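Local structure of 2-hydroxyethylphosphonate dioxygenase (Streptomyces viridochromogenes, 4YAR) at residues A[309-312]-A[313-316]; A[408-412]-A[413-417]; A[228-231]-A[232-235]; A[350-353]-A[354-358]. The protein catalyses the iron-dependent oxidative cleavage of 2-hydroxyethylphosphonate by dioxygen to hydroxymethylphosphonate and formate, a step in the biosynthesis of the antibiotic phosphinothricin tripeptide. The protein carries 1 engineered substitution. All blocks are in the same frame, centred on the assembly; numbering follows the deposited sequence.

Contact 1. Residues A[309-312]-A[313-316]; sequences DSRR and SRRT
Arg-314 curls back over the last turn of helix 307-312 and wraps itself round the carbonyl oxygen of Arg-311. Its CB lies 3.4 Å from Arg-311 O and its CG 3.5 Å from the same oxygen, both in van der Waals contact. CD swings wider, and the bend at the third torsion (chi3 -79°) returns NE to Arg-311 O, where it donates a hydrogen bond of 3.1 Å with an N-H...O angle of 149°. At the tip, NH2 runs beside the aliphatic stem of Arg-311, 4.1 Å from Arg-311 CB; the two arginines point the same way, yet their guanidinium planes are turned 75° apart. Arg-311 O has a second donor, Arg-314 N, which approaches from above the carbonyl plane. Main chain and side chain of one residue thus grip one acceptor at the C-terminal end of the helix, just where the chain leaves for strand 315-317, one of the two outermost strands of the seven-stranded antiparallel sheet. Ser-313 extends the hold on the final turn: its N bonds to Asp-309 O at 3.1 Å, while its OG makes a short 2.6 Å bond to Ser-310 O and also pairs with Ser-324 N. Across the exposed side of the helix, Arg-312 NH1 forms a 3.0 Å salt bridge with Asp-309 OD1, and the other carboxylate oxygen, OD2, accepts from Thr-306 N.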
ATOM      1  N   ASP A 309       0.517  12.756  21.085  1.00 20.31           N
ATOM      2  CA  ASP A 309       1.307  11.584  20.651  1.00 20.60           C
ATOM      3  C   ASP A 309       2.306  12.010  19.573  1.00 20.11           C
ATOM      4  O   ASP A 309       3.501  11.640  19.574  1.00 20.50           O
ATOM      5  CB  ASP A 309       0.432  10.427  20.039  1.00 19.80           C
ATOM      6  CG  ASP A 309      -0.501   9.703  21.020  1.00 20.48           C
ATOM      7  OD1 ASP A 309      -0.227   9.531  22.244  1.00 18.93           O
ATOM      8  OD2 ASP A 309      -1.601   9.251  20.568  1.00 17.49           O
ATOM      9  N   SER A 310       1.859  12.723  18.533  1.00 18.80           N
ATOM     10  CA  SER A 310       2.776  13.055  17.482  1.00 17.19           C
ATOM     11  C   SER A 310       3.910  14.002  17.997  1.00 18.29           C
ATOM     12  O   SER A 310       5.068  13.856  17.638  1.00 19.37           O
ATOM     13  CB  SER A 310       2.051  13.693  16.265  1.00 16.22           C
ATOM     14  OG  SER A 310       1.169  12.760  15.753  1.00 16.02           O
ATOM     15  N   ARG A 311       3.552  14.939  18.860  1.00 19.94           N
ATOM     16  CA  ARG A 311       4.548  15.812  19.465  1.00 21.32           C
ATOM     17  C   ARG A 311       5.594  15.030  20.236  1.00 19.62           C
ATOM     18  O   ARG A 311       6.799  15.310  20.125  1.00 20.74           O
ATOM     19  CB  ARG A 311       3.866  16.815  20.432  1.00 23.67           C
ATOM     20  CG  ARG A 311       3.266  18.027  19.766  1.00 27.72           C
ATOM     21  CD  ARG A 311       3.115  19.125  20.844  1.00 31.62           C
ATOM     22  NE  ARG A 311       2.277  20.203  20.371  1.00 30.38           N
ATOM     23  CZ  ARG A 311       0.989  20.361  20.680  1.00 29.90           C
ATOM     24  NH1 ARG A 311       0.340  19.499  21.477  1.00 32.26           N
ATOM     25  NH2 ARG A 311       0.343  21.391  20.204  1.00 29.33           N
ATOM     26  N   ARG A 312       5.149  14.035  20.999  1.00 20.00           N
ATOM     27  CA  ARG A 312       6.080  13.233  21.833  1.00 21.46           C
ATOM     28  C   ARG A 312       6.996  12.426  20.960  1.00 22.29           C
ATOM     29  O   ARG A 312       8.099  12.125  21.340  1.00 21.79           O
ATOM     30  CB  ARG A 312       5.356  12.250  22.702  1.00 25.05           C
ATOM     31  CG  ARG A 312       4.782  12.836  23.965  1.00 31.42           C
ATOM     32  CD  ARG A 312       4.166  11.723  24.771  1.00 38.40           C
ATOM     33  NE  ARG A 312       3.020  12.287  25.445  1.00 46.74           N
ATOM     34  CZ  ARG A 312       1.743  12.101  25.129  1.00 48.80           C
ATOM     35  NH1 ARG A 312       1.353  11.279  24.153  1.00 48.61           N
ATOM     36  NH2 ARG A 312       0.826  12.733  25.856  1.00 53.76           N
ATOM     37  N   SER A 313       6.514  12.083  19.750  1.00 20.06           N
ATOM     38  CA  SER A 313       7.302  11.312  18.786  1.00 18.90           C
ATOM     39  C   SER A 313       8.382  12.125  18.097  1.00 19.60           C
ATOM     40  O   SER A 313       9.200  11.597  17.358  1.00 22.02           O
ATOM     41  CB  SER A 313       6.372  10.669  17.793  1.00 20.17           C
ATOM     42  OG  SER A 313       6.045  11.573  16.776  1.00 18.26           O
ATOM     43  N   ARG A 314       8.434  13.435  18.285  1.00 19.88           N
ATOM     44  CA  ARG A 314       9.320  14.219  17.455  1.00 22.26           C
ATOM     45  C   ARG A 314      10.751  13.772  17.479  1.00 21.56           C
ATOM     46  O   ARG A 314      11.259  13.412  18.523  1.00 23.34           O
ATOM     47  CB  ARG A 314       9.319  15.685  17.877  1.00 26.47           C
ATOM     48  CG  ARG A 314       8.249  16.489  17.175  1.00 30.00           C
ATOM     49  CD  ARG A 314       8.363  17.921  17.727  1.00 36.33           C
ATOM     50  NE  ARG A 314       7.724  18.019  19.028  1.00 41.88           N
ATOM     51  CZ  ARG A 314       7.917  19.026  19.887  1.00 53.08           C
ATOM     52  NH1 ARG A 314       8.776  20.007  19.603  1.00 52.90           N
ATOM     53  NH2 ARG A 314       7.249  19.046  21.038  1.00 54.52           N
ATOM     54  N   ARG A 315      11.392  13.805  16.334  1.00 22.45           N
ATOM     55  CA  ARG A 315      12.814  13.445  16.218  1.00 21.72           C
ATOM     56  C   ARG A 315      13.485  14.093  15.056  1.00 23.21           C
ATOM     57  O   ARG A 315      12.856  14.433  14.051  1.00 21.52           O
ATOM     58  CB  ARG A 315      13.066  11.921  16.168  1.00 22.47           C
ATOM     59  CG  ARG A 315      12.634  11.222  14.848  1.00 22.68           C
ATOM     60  CD  ARG A 315      11.261  10.639  15.066  1.00 19.88           C
ATOM     61  NE  ARG A 315      10.624  10.070  13.863  1.00 19.46           N
ATOM     62  CZ  ARG A 315       9.312   9.817  13.786  1.00 19.06           C
ATOM     63  NH1 ARG A 315       8.470  10.120  14.782  1.00 18.35           N
ATOM     64  NH2 ARG A 315       8.826   9.354  12.665  1.00 19.69           N
ATOM     65  N   THR A 316      14.812  14.237  15.153  1.00 21.40           N
ATOM     66  CA  THR A 316      15.598  14.582  13.979  1.00 22.35           C
ATOM     67  C   THR A 316      15.768  13.373  13.062  1.00 20.78           C
ATOM     68  O   THR A 316      16.009  12.307  13.543  1.00 24.59           O
ATOM     69  CB  THR A 316      16.971  15.132  14.393  1.00 23.91           C
ATOM     70  OG1 THR A 316      16.746  16.238  15.246  1.00 26.08           O
ATOM     71  CG2 THR A 316      17.793  15.627  13.188  1.00 27.78           C
TER

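Contact 2. Residues A[408-412]-A[413-417]; sequences GAHLG and YQDWL
Gly-412 O receives the amide of Trp-416 at 3.0 Å, the donor lying in the carbonyl plane, and this bond opens the first turn of helix 413-420. The chain reaches it through an irregular loop that contains a cis peptide bond between His-410 and Leu-411 and ends at Gly-412, the N-cap. A water spans the join, giving a hydrogen bond to Ala-409 O (2.7 Å) and accepting one from Asp-415 N (3.1 Å). Asp-415 reaches back from the first turn toward the loop. With CG placed beside its own backbone N (chi1 -81°), its OD2 accepts from His-410 ND1 at 2.7 Å along a nearly straight path (166°). The oxygen offers its syn lone pair, and it sits in the plane of the imidazole; ring and carboxylate are within 17° of coplanar, a His-carboxylate bond that restrains the rotation of both groups. The carboxylate stands at the start of a helix, a position where the helix dipole would be expected to favour its negative charge. Ala-409 CB lies over one face of the His-410 ring, toward its rim. Leu-411 supplies the apolar part: its CD1 meets the six-membered end of the indole, 3.6 Å from Trp-416 CZ2, and its CD2 lies 3.6 Å from Asp-415 OD2. Further out, His-353 packs edge-to-face with Trp-416, and Tyr-413 N donates to Asp-333 OD1.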
ATOM      1  N   GLY A 408       2.199   1.020  -1.283  1.00 16.71           N
ATOM      2  CA  GLY A 408       2.829   0.354  -2.436  1.00 17.91           C
ATOM      3  C   GLY A 408       3.019  -1.121  -2.147  1.00 18.90           C
ATOM      4  O   GLY A 408       3.502  -1.501  -1.070  1.00 18.10           O
ATOM      5  N   ALA A 409       2.691  -1.936  -3.143  1.00 20.36           N
ATOM      6  CA  ALA A 409       2.952  -3.387  -3.086  1.00 22.07           C
ATOM      7  C   ALA A 409       4.426  -3.758  -3.253  1.00 21.01           C
ATOM      8  O   ALA A 409       4.827  -4.846  -2.865  1.00 22.25           O
ATOM      9  CB  ALA A 409       2.154  -4.076  -4.155  1.00 22.97           C
ATOM     10  N   HIS A 410       5.246  -2.900  -3.841  1.00 19.63           N
ATOM     11  CA  HIS A 410       6.611  -3.249  -4.188  1.00 19.75           C
ATOM     12  C   HIS A 410       7.567  -2.067  -3.845  1.00 21.05           C
ATOM     13  O   HIS A 410       7.333  -0.969  -4.326  1.00 21.07           O
ATOM     14  CB  HIS A 410       6.664  -3.551  -5.687  1.00 22.41           C
ATOM     15  CG  HIS A 410       5.702  -4.629  -6.093  1.00 22.54           C
ATOM     16  ND1 HIS A 410       5.773  -5.914  -5.602  1.00 23.50           N
ATOM     17  CD2 HIS A 410       4.656  -4.612  -6.958  1.00 23.72           C
ATOM     18  CE1 HIS A 410       4.782  -6.624  -6.109  1.00 26.93           C
ATOM     19  NE2 HIS A 410       4.097  -5.860  -6.939  1.00 24.71           N
ATOM     20  N   LEU A 411       8.537  -2.267  -2.969  1.00 22.33           N
ATOM     21  CA  LEU A 411       8.702  -3.503  -2.174  1.00 22.28           C
ATOM     22  C   LEU A 411       7.846  -3.383  -0.935  1.00 22.06           C
ATOM     23  O   LEU A 411       7.973  -2.417  -0.196  1.00 22.04           O
ATOM     24  CB  LEU A 411      10.131  -3.701  -1.714  1.00 24.27           C
ATOM     25  CG  LEU A 411      11.219  -3.910  -2.738  1.00 30.72           C
ATOM     26  CD1 LEU A 411      12.579  -4.098  -2.069  1.00 29.64           C
ATOM     27  CD2 LEU A 411      10.908  -5.128  -3.533  1.00 33.81           C
ATOM     28  N   GLY A 412       6.921  -4.315  -0.744  1.00 17.71           N
ATOM     29  CA  GLY A 412       6.070  -4.318   0.405  1.00 17.32           C
ATOM     30  C   GLY A 412       6.497  -5.438   1.321  1.00 15.11           C
ATOM     31  O   GLY A 412       7.468  -6.187   0.972  1.00 16.19           O
ATOM     32  N   TYR A 413       5.792  -5.589   2.454  1.00 15.75           N
ATOM     33  CA  TYR A 413       6.308  -6.505   3.495  1.00 15.35           C
ATOM     34  C   TYR A 413       6.266  -7.984   3.010  1.00 15.32           C
ATOM     35  O   TYR A 413       7.158  -8.725   3.330  1.00 18.18           O
ATOM     36  CB  TYR A 413       5.738  -6.317   4.898  1.00 15.30           C
ATOM     37  CG  TYR A 413       4.390  -6.979   5.113  1.00 15.66           C
ATOM     38  CD1 TYR A 413       3.282  -6.607   4.365  1.00 15.96           C
ATOM     39  CD2 TYR A 413       4.220  -7.968   6.001  1.00 16.25           C
ATOM     40  CE1 TYR A 413       2.042  -7.202   4.554  1.00 16.07           C
ATOM     41  CE2 TYR A 413       2.971  -8.561   6.217  1.00 16.47           C
ATOM     42  CZ  TYR A 413       1.885  -8.206   5.486  1.00 17.46           C
ATOM     43  OH  TYR A 413       0.633  -8.836   5.711  1.00 20.66           O
ATOM     44  N   GLN A 414       5.320  -8.321   2.149  1.00 15.35           N
ATOM     45  CA  GLN A 414       5.249  -9.679   1.555  1.00 16.72           C
ATOM     46  C   GLN A 414       6.401  -9.938   0.551  1.00 18.33           C
ATOM     47  O   GLN A 414       6.924 -11.070   0.475  1.00 18.27           O
ATOM     48  CB  GLN A 414       3.909  -9.824   0.868  1.00 16.92           C
ATOM     49  CG  GLN A 414       2.776  -9.940   1.821  1.00 18.96           C
ATOM     50  CD  GLN A 414       1.447  -9.690   1.120  1.00 20.79           C
ATOM     51  OE1 GLN A 414       1.199  -8.569   0.590  1.00 22.85           O
ATOM     52  NE2 GLN A 414       0.555 -10.707   1.138  1.00 21.65           N
ATOM     53  N   ASP A 415       6.861  -8.909  -0.212  1.00 16.78           N
ATOM     54  CA  ASP A 415       8.088  -9.029  -1.065  1.00 18.15           C
ATOM     55  C   ASP A 415       9.296  -9.266  -0.157  1.00 18.59           C
ATOM     56  O   ASP A 415      10.187 -10.107  -0.448  1.00 17.87           O
ATOM     57  CB  ASP A 415       8.399  -7.730  -1.865  1.00 16.97           C
ATOM     58  CG  ASP A 415       7.595  -7.581  -3.120  1.00 19.80           C
ATOM     59  OD1 ASP A 415       6.982  -8.549  -3.628  1.00 19.50           O
ATOM     60  OD2 ASP A 415       7.552  -6.476  -3.703  1.00 21.95           O
ATOM     61  N   TRP A 416       9.336  -8.580   0.974  1.00 19.72           N
ATOM     62  CA  TRP A 416      10.456  -8.788   1.898  1.00 20.09           C
ATOM     63  C   TRP A 416      10.561 -10.200   2.372  1.00 21.28           C
ATOM     64  O   TRP A 416      11.683 -10.794   2.454  1.00 21.02           O
ATOM     65  CB  TRP A 416      10.471  -7.784   3.057  1.00 20.63           C
ATOM     66  CG  TRP A 416      10.915  -6.431   2.664  1.00 18.92           C
ATOM     67  CD1 TRP A 416      10.168  -5.290   2.635  1.00 23.43           C
ATOM     68  CD2 TRP A 416      12.220  -6.061   2.185  1.00 21.39           C
ATOM     69  NE1 TRP A 416      10.928  -4.230   2.185  1.00 24.03           N
ATOM     70  CE2 TRP A 416      12.187  -4.672   1.893  1.00 22.87           C
ATOM     71  CE3 TRP A 416      13.418  -6.765   1.991  1.00 21.07           C
ATOM     72  CZ2 TRP A 416      13.308  -3.981   1.430  1.00 26.60           C
ATOM     73  CZ3 TRP A 416      14.550  -6.065   1.504  1.00 22.72           C
ATOM     74  CH2 TRP A 416      14.463  -4.698   1.221  1.00 26.21           C
ATOM     75  N   LEU A 417       9.402 -10.799   2.661  1.00 22.61           N
ATOM     76  CA  LEU A 417       9.416 -12.195   3.091  1.00 20.74           C
ATOM     77  C   LEU A 417       9.993 -13.076   2.010  1.00 20.35           C
ATOM     78  O   LEU A 417      10.838 -13.935   2.232  1.00 20.20           O
ATOM     79  CB  LEU A 417       7.995 -12.618   3.474  1.00 21.92           C
ATOM     80  CG  LEU A 417       7.820 -14.050   3.984  1.00 21.96           C
ATOM     81  CD1 LEU A 417       8.214 -14.121   5.436  1.00 22.10           C
ATOM     82  CD2 LEU A 417       6.384 -14.438   3.841  1.00 23.88           C
TER
HETATM   83  O   HOH W   1       4.719  -6.911  -1.128  1.00 23.32           O

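Contact 3. Residues A[228-231]-A[232-235]; sequences KVSA and GSVL
Ser-230 and Ser-233 face each other in a capping box at the start of helix 231-241, each hydroxyl answering the backbone N-H of the other residue. Ser-230 is the N-cap. Its OG sits between its own backbone N and carbonyl carbon (chi1 60°), which brings it within reach of Ser-233 N, from which it accepts at 3.1 Å with an N-H...O angle of 156°. Ser-233 adopts nearly the same torsion, and its OG reaches back in the reverse direction to take the amide of Ser-230 at 3.0 Å, a more bent bond of 132°. The first bond satisfies the amide of Ser-233, which has no carbonyl of a preceding turn to pair with; the second ties the N-cap amide to the helix.

The residues flanking the box close over it. Val-229, the centre of an inverse gamma turn, sets its CG1 3.5 Å from CG2 of Val-234, the two side chains crossing obliquely. An apolar pair spanning the box in this way is a hydrophobic staple. Ordinary helical bonds begin immediately, Val-234 N to Ser-230 O at 3.0 Å and Leu-235 N to Ala-231 O at 2.9 Å.

Helix 231-241 is part of the helical bundle that carries the second Cro/C1-type helix-turn-helix. Ala-231 and the buried Leu-235 both touch Leu-264 of helix 257-265, and Leu-235 also packs on Phe-285. On the staple side, the CG2 methyl of Val-234 rests 3.4 Å from Ser-230 O, beside the carbonyl that its own amide uses.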
ATOM      1  N   LYS A 228     -10.266 -18.671  14.931  1.00 42.52           N
ATOM      2  CA  LYS A 228      -8.958 -18.031  14.948  1.00 48.68           C
ATOM      3  C   LYS A 228      -8.041 -18.836  14.043  1.00 44.00           C
ATOM      4  O   LYS A 228      -8.046 -20.084  14.073  1.00 39.75           O
ATOM      5  CB  LYS A 228      -8.382 -17.812  16.350  1.00 52.23           C
ATOM      6  CG  LYS A 228      -8.439 -18.994  17.316  1.00 54.47           C
ATOM      7  CD  LYS A 228      -7.649 -18.677  18.606  1.00 56.56           C
ATOM      8  CE  LYS A 228      -6.219 -19.249  18.615  1.00 56.06           C
ATOM      9  NZ  LYS A 228      -6.203 -20.746  18.571  1.00 54.01           N
ATOM     10  N   VAL A 229      -7.328 -18.088  13.209  1.00 40.06           N
ATOM     11  CA  VAL A 229      -6.396 -18.622  12.217  1.00 34.30           C
ATOM     12  C   VAL A 229      -5.094 -18.774  12.957  1.00 35.27           C
ATOM     13  O   VAL A 229      -4.320 -17.826  12.993  1.00 35.93           O
ATOM     14  CB  VAL A 229      -6.225 -17.623  11.081  1.00 34.41           C
ATOM     15  CG1 VAL A 229      -5.191 -18.098  10.079  1.00 33.18           C
ATOM     16  CG2 VAL A 229      -7.558 -17.380  10.394  1.00 35.77           C
ATOM     17  N   SER A 230      -4.893 -19.929  13.596  1.00 29.96           N
ATOM     18  CA  SER A 230      -3.801 -20.156  14.514  1.00 25.87           C
ATOM     19  C   SER A 230      -2.619 -20.859  13.898  1.00 25.47           C
ATOM     20  O   SER A 230      -2.678 -21.295  12.747  1.00 26.62           O
ATOM     21  CB  SER A 230      -4.320 -21.012  15.638  1.00 27.95           C
ATOM     22  OG  SER A 230      -4.779 -22.241  15.121  1.00 27.43           O
ATOM     23  N   ALA A 231      -1.550 -21.030  14.666  1.00 23.72           N
ATOM     24  CA  ALA A 231      -0.406 -21.746  14.145  1.00 22.89           C
ATOM     25  C   ALA A 231      -0.904 -23.148  13.790  1.00 21.25           C
ATOM     26  O   ALA A 231      -0.508 -23.699  12.783  1.00 20.34           O
ATOM     27  CB  ALA A 231       0.757 -21.770  15.133  1.00 23.57           C
ATOM     28  N   GLY A 232      -1.736 -23.738  14.622  1.00 21.74           N
ATOM     29  CA  GLY A 232      -2.168 -25.116  14.350  1.00 23.82           C
ATOM     30  C   GLY A 232      -3.032 -25.285  13.154  1.00 23.56           C
ATOM     31  O   GLY A 232      -2.903 -26.283  12.417  1.00 23.69           O
ATOM     32  N   SER A 233      -3.952 -24.346  12.957  1.00 22.30           N
ATOM     33  CA  SER A 233      -4.939 -24.487  11.850  1.00 24.87           C
ATOM     34  C   SER A 233      -4.199 -24.292  10.569  1.00 20.98           C
ATOM     35  O   SER A 233      -4.430 -25.040   9.614  1.00 19.79           O
ATOM     36  CB  SER A 233      -6.116 -23.514  11.928  1.00 25.01           C
ATOM     37  OG  SER A 233      -5.708 -22.180  11.801  1.00 28.56           O
ATOM     38  N   VAL A 234      -3.329 -23.268  10.519  1.00 18.70           N
ATOM     39  CA  VAL A 234      -2.484 -23.083   9.360  1.00 17.96           C
ATOM     40  C   VAL A 234      -1.545 -24.296   9.114  1.00 17.74           C
ATOM     41  O   VAL A 234      -1.438 -24.797   7.970  1.00 18.20           O
ATOM     42  CB  VAL A 234      -1.731 -21.727   9.390  1.00 19.71           C
ATOM     43  CG1 VAL A 234      -0.883 -21.576   8.121  1.00 19.69           C
ATOM     44  CG2 VAL A 234      -2.706 -20.556   9.475  1.00 22.07           C
ATOM     45  N   LEU A 235      -0.854 -24.781  10.143  1.00 16.41           N
ATOM     46  CA  LEU A 235       0.065 -25.881   9.949  1.00 16.78           C
ATOM     47  C   LEU A 235      -0.691 -27.095   9.375  1.00 16.48           C
ATOM     48  O   LEU A 235      -0.210 -27.796   8.503  1.00 17.68           O
ATOM     49  CB  LEU A 235       0.735 -26.278  11.279  1.00 15.90           C
ATOM     50  CG  LEU A 235       1.606 -27.511  11.184  1.00 16.24           C
ATOM     51  CD1 LEU A 235       2.774 -27.394  10.226  1.00 16.21           C
ATOM     52  CD2 LEU A 235       2.158 -27.996  12.539  1.00 18.39           C
TER

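Contact 4. Residues A[350-353]-A[354-358]; sequences LIDH and AENHY
Asp-352 and Asn-356 meet across the bend at residues 353-354, where the chain turns back on itself to begin strand 355-362; the end-to-end directions of 350-353 and 354-358 differ by 138°. This is the close-packed part of the contact. The two side chains cross at about a right angle, and the carboxylate plane stands 89° from that of the amide. Asp-352 CB also lies 3.6 Å from Ala-354 O. Deeper in, Leu-350 lays its CD1 methyl 3.5 Å from Tyr-358 OH, the side chains of both residues being buried. Lys-404 NZ serves the two layers at once, as a salt-bridge partner of Asp-352 OD1 and a hydrogen-bond partner of Tyr-358 OH. The phenol oxygen is bonded to His-394 NE2 as well, so this buried hydroxyl is well satisfied.

The outer end is looser. His-353 is exposed, and across the bend it meets just its neighbour Ala-354, side chain to side chain no closer than ND1 to CB at 4.2 Å. Its first torsion (chi1 72°) carries the ring away from 354-358 toward the loop after strand 400-407, where ND1 bonds to Leu-411 O. Strand 355-362, which this bend feeds, runs between strands 385-388 and 400-407, as in the antiparallel jelly-roll barrel of the cupin fold, to which this enzyme belongs.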
ATOM      1  N   LEU A 350      16.530  11.351   0.676  1.00 24.48           N
ATOM      2  CA  LEU A 350      15.495  10.368   0.923  1.00 21.48           C
ATOM      3  C   LEU A 350      15.470   9.335  -0.199  1.00 21.58           C
ATOM      4  O   LEU A 350      15.489   9.668  -1.411  1.00 20.92           O
ATOM      5  CB  LEU A 350      14.139  11.071   1.060  1.00 21.43           C
ATOM      6  CG  LEU A 350      14.130  12.182   2.089  1.00 21.72           C
ATOM      7  CD1 LEU A 350      12.902  13.051   1.922  1.00 24.05           C
ATOM      8  CD2 LEU A 350      14.218  11.690   3.520  1.00 23.44           C
ATOM      9  N   ILE A 351      15.426   8.079   0.200  1.00 24.16           N
ATOM     10  CA  ILE A 351      15.374   6.919  -0.704  1.00 26.64           C
ATOM     11  C   ILE A 351      14.417   6.010   0.129  1.00 28.35           C
ATOM     12  O   ILE A 351      14.654   5.706   1.291  1.00 35.16           O
ATOM     13  CB  ILE A 351      16.736   6.266  -1.079  1.00 30.59           C
ATOM     14  CG1 ILE A 351      17.858   7.306  -1.347  1.00 36.62           C
ATOM     15  CG2 ILE A 351      16.623   5.488  -2.391  1.00 33.03           C
ATOM     16  CD1 ILE A 351      19.233   6.744  -1.791  1.00 37.31           C
ATOM     17  N   ASP A 352      13.259   5.688  -0.416  1.00 21.64           N
ATOM     18  CA  ASP A 352      12.351   4.826   0.287  1.00 20.76           C
ATOM     19  C   ASP A 352      12.189   3.526  -0.496  1.00 19.59           C
ATOM     20  O   ASP A 352      12.272   3.532  -1.682  1.00 19.22           O
ATOM     21  CB  ASP A 352      10.937   5.454   0.364  1.00 20.46           C
ATOM     22  CG  ASP A 352      10.736   6.350   1.574  1.00 25.41           C
ATOM     23  OD1 ASP A 352      11.292   7.441   1.495  1.00 26.83           O
ATOM     24  OD2 ASP A 352       9.861   6.041   2.480  1.00 29.46           O
ATOM     25  N   HIS A 353      11.846   2.446   0.179  1.00 19.19           N
ATOM     26  CA  HIS A 353      11.694   1.149  -0.544  1.00 18.98           C
ATOM     27  C   HIS A 353      10.356   0.873  -1.281  1.00 18.01           C
ATOM     28  O   HIS A 353      10.115  -0.245  -1.782  1.00 17.68           O
ATOM     29  CB  HIS A 353      12.062   0.020   0.367  1.00 18.37           C
ATOM     30  CG  HIS A 353      11.076  -0.243   1.451  1.00 19.38           C
ATOM     31  ND1 HIS A 353       9.881  -0.886   1.210  1.00 18.93           N
ATOM     32  CD2 HIS A 353      11.144  -0.052   2.796  1.00 17.27           C
ATOM     33  CE1 HIS A 353       9.238  -1.037   2.348  1.00 20.59           C
ATOM     34  NE2 HIS A 353       9.997  -0.593   3.325  1.00 18.18           N
ATOM     35  N   ALA A 354       9.477   1.875  -1.274  1.00 16.71           N
ATOM     36  CA  ALA A 354       8.281   1.871  -2.041  1.00 17.96           C
ATOM     37  C   ALA A 354       7.851   3.344  -2.329  1.00 18.50           C
ATOM     38  O   ALA A 354       8.621   4.241  -2.170  1.00 18.96           O
ATOM     39  CB  ALA A 354       7.206   1.083  -1.289  1.00 16.59           C
ATOM     40  N   GLU A 355       6.609   3.547  -2.755  1.00 19.52           N
ATOM     41  CA  GLU A 355       6.108   4.841  -3.196  1.00 20.07           C
ATOM     42  C   GLU A 355       5.873   5.815  -2.035  1.00 17.56           C
ATOM     43  O   GLU A 355       5.554   5.450  -0.898  1.00 15.93           O
ATOM     44  CB  GLU A 355       4.804   4.673  -3.967  1.00 23.71           C
ATOM     45  CG  GLU A 355       4.873   3.799  -5.206  1.00 28.44           C
ATOM     46  CD  GLU A 355       3.546   3.684  -5.947  1.00 30.54           C
ATOM     47  OE1 GLU A 355       2.617   4.478  -5.735  1.00 25.39           O
ATOM     48  OE2 GLU A 355       3.491   2.806  -6.808  1.00 44.69           O
ATOM     49  N   ASN A 356       6.047   7.083  -2.344  1.00 16.58           N
ATOM     50  CA  ASN A 356       5.670   8.179  -1.456  1.00 17.06           C
ATOM     51  C   ASN A 356       4.686   9.124  -2.148  1.00 15.69           C
ATOM     52  O   ASN A 356       4.828   9.423  -3.391  1.00 16.44           O
ATOM     53  CB  ASN A 356       6.889   9.076  -1.090  1.00 18.40           C
ATOM     54  CG  ASN A 356       7.966   8.375  -0.257  1.00 21.96           C
ATOM     55  OD1 ASN A 356       7.704   7.598   0.624  1.00 25.01           O
ATOM     56  ND2 ASN A 356       9.241   8.729  -0.540  1.00 23.97           N
ATOM     57  N   HIS A 357       3.785   9.709  -1.346  1.00 15.11           N
ATOM     58  CA  HIS A 357       2.979  10.801  -1.780  1.00 14.85           C
ATOM     59  C   HIS A 357       3.143  11.935  -0.815  1.00 15.65           C
ATOM     60  O   HIS A 357       3.102  11.689   0.467  1.00 15.07           O
ATOM     61  CB  HIS A 357       1.470  10.413  -1.829  1.00 15.91           C
ATOM     62  CG  HIS A 357       1.138   9.315  -2.778  1.00 15.06           C
ATOM     63  ND1 HIS A 357       0.572   9.558  -4.012  1.00 17.70           N
ATOM     64  CD2 HIS A 357       1.224   7.982  -2.674  1.00 16.01           C
ATOM     65  CE1 HIS A 357       0.287   8.420  -4.591  1.00 15.21           C
ATOM     66  NE2 HIS A 357       0.708   7.459  -3.828  1.00 17.35           N
ATOM     67  N   TYR A 358       3.504  13.118  -1.328  1.00 14.05           N
ATOM     68  CA  TYR A 358       3.768  14.226  -0.452  1.00 14.47           C
ATOM     69  C   TYR A 358       2.776  15.361  -0.686  1.00 15.29           C
ATOM     70  O   TYR A 358       2.445  15.651  -1.846  1.00 16.16           O
ATOM     71  CB  TYR A 358       5.167  14.859  -0.722  1.00 14.77           C
ATOM     72  CG  TYR A 358       6.379  14.054  -0.313  1.00 14.98           C
ATOM     73  CD1 TYR A 358       6.818  14.022   0.993  1.00 14.64           C
ATOM     74  CD2 TYR A 358       7.062  13.310  -1.240  1.00 14.70           C
ATOM     75  CE1 TYR A 358       7.939  13.343   1.346  1.00 15.07           C
ATOM     76  CE2 TYR A 358       8.184  12.602  -0.908  1.00 16.68           C
ATOM     77  CZ  TYR A 358       8.634  12.612   0.404  1.00 16.79           C
ATOM     78  OH  TYR A 358       9.753  11.905   0.778  1.00 18.67           O
TER

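In the fold
Contact 3 comes first along the chain, followed by contacts 1, 4 and 2. Contacts 1 and 4 both reach the seven-stranded antiparallel sheet, contact 1 at strand 315-317, one of its two outermost strands, and contact 4 at the interior strand 355-362, with centres about 20 Å apart. Contact 2 follows strand 400-407 of the same sheet. Its centre is about 13 Å from that of contact 4, and the two touch, Leu-411 meeting His-353 and Ala-354, so the start of one strand and the exit of its neighbour are joined. Contact 3 stands apart in the helical region, centred about 38 Å from contact 1 and about 23 Å from contact 2, consistent with separate helix-turn-helix and cupin parts.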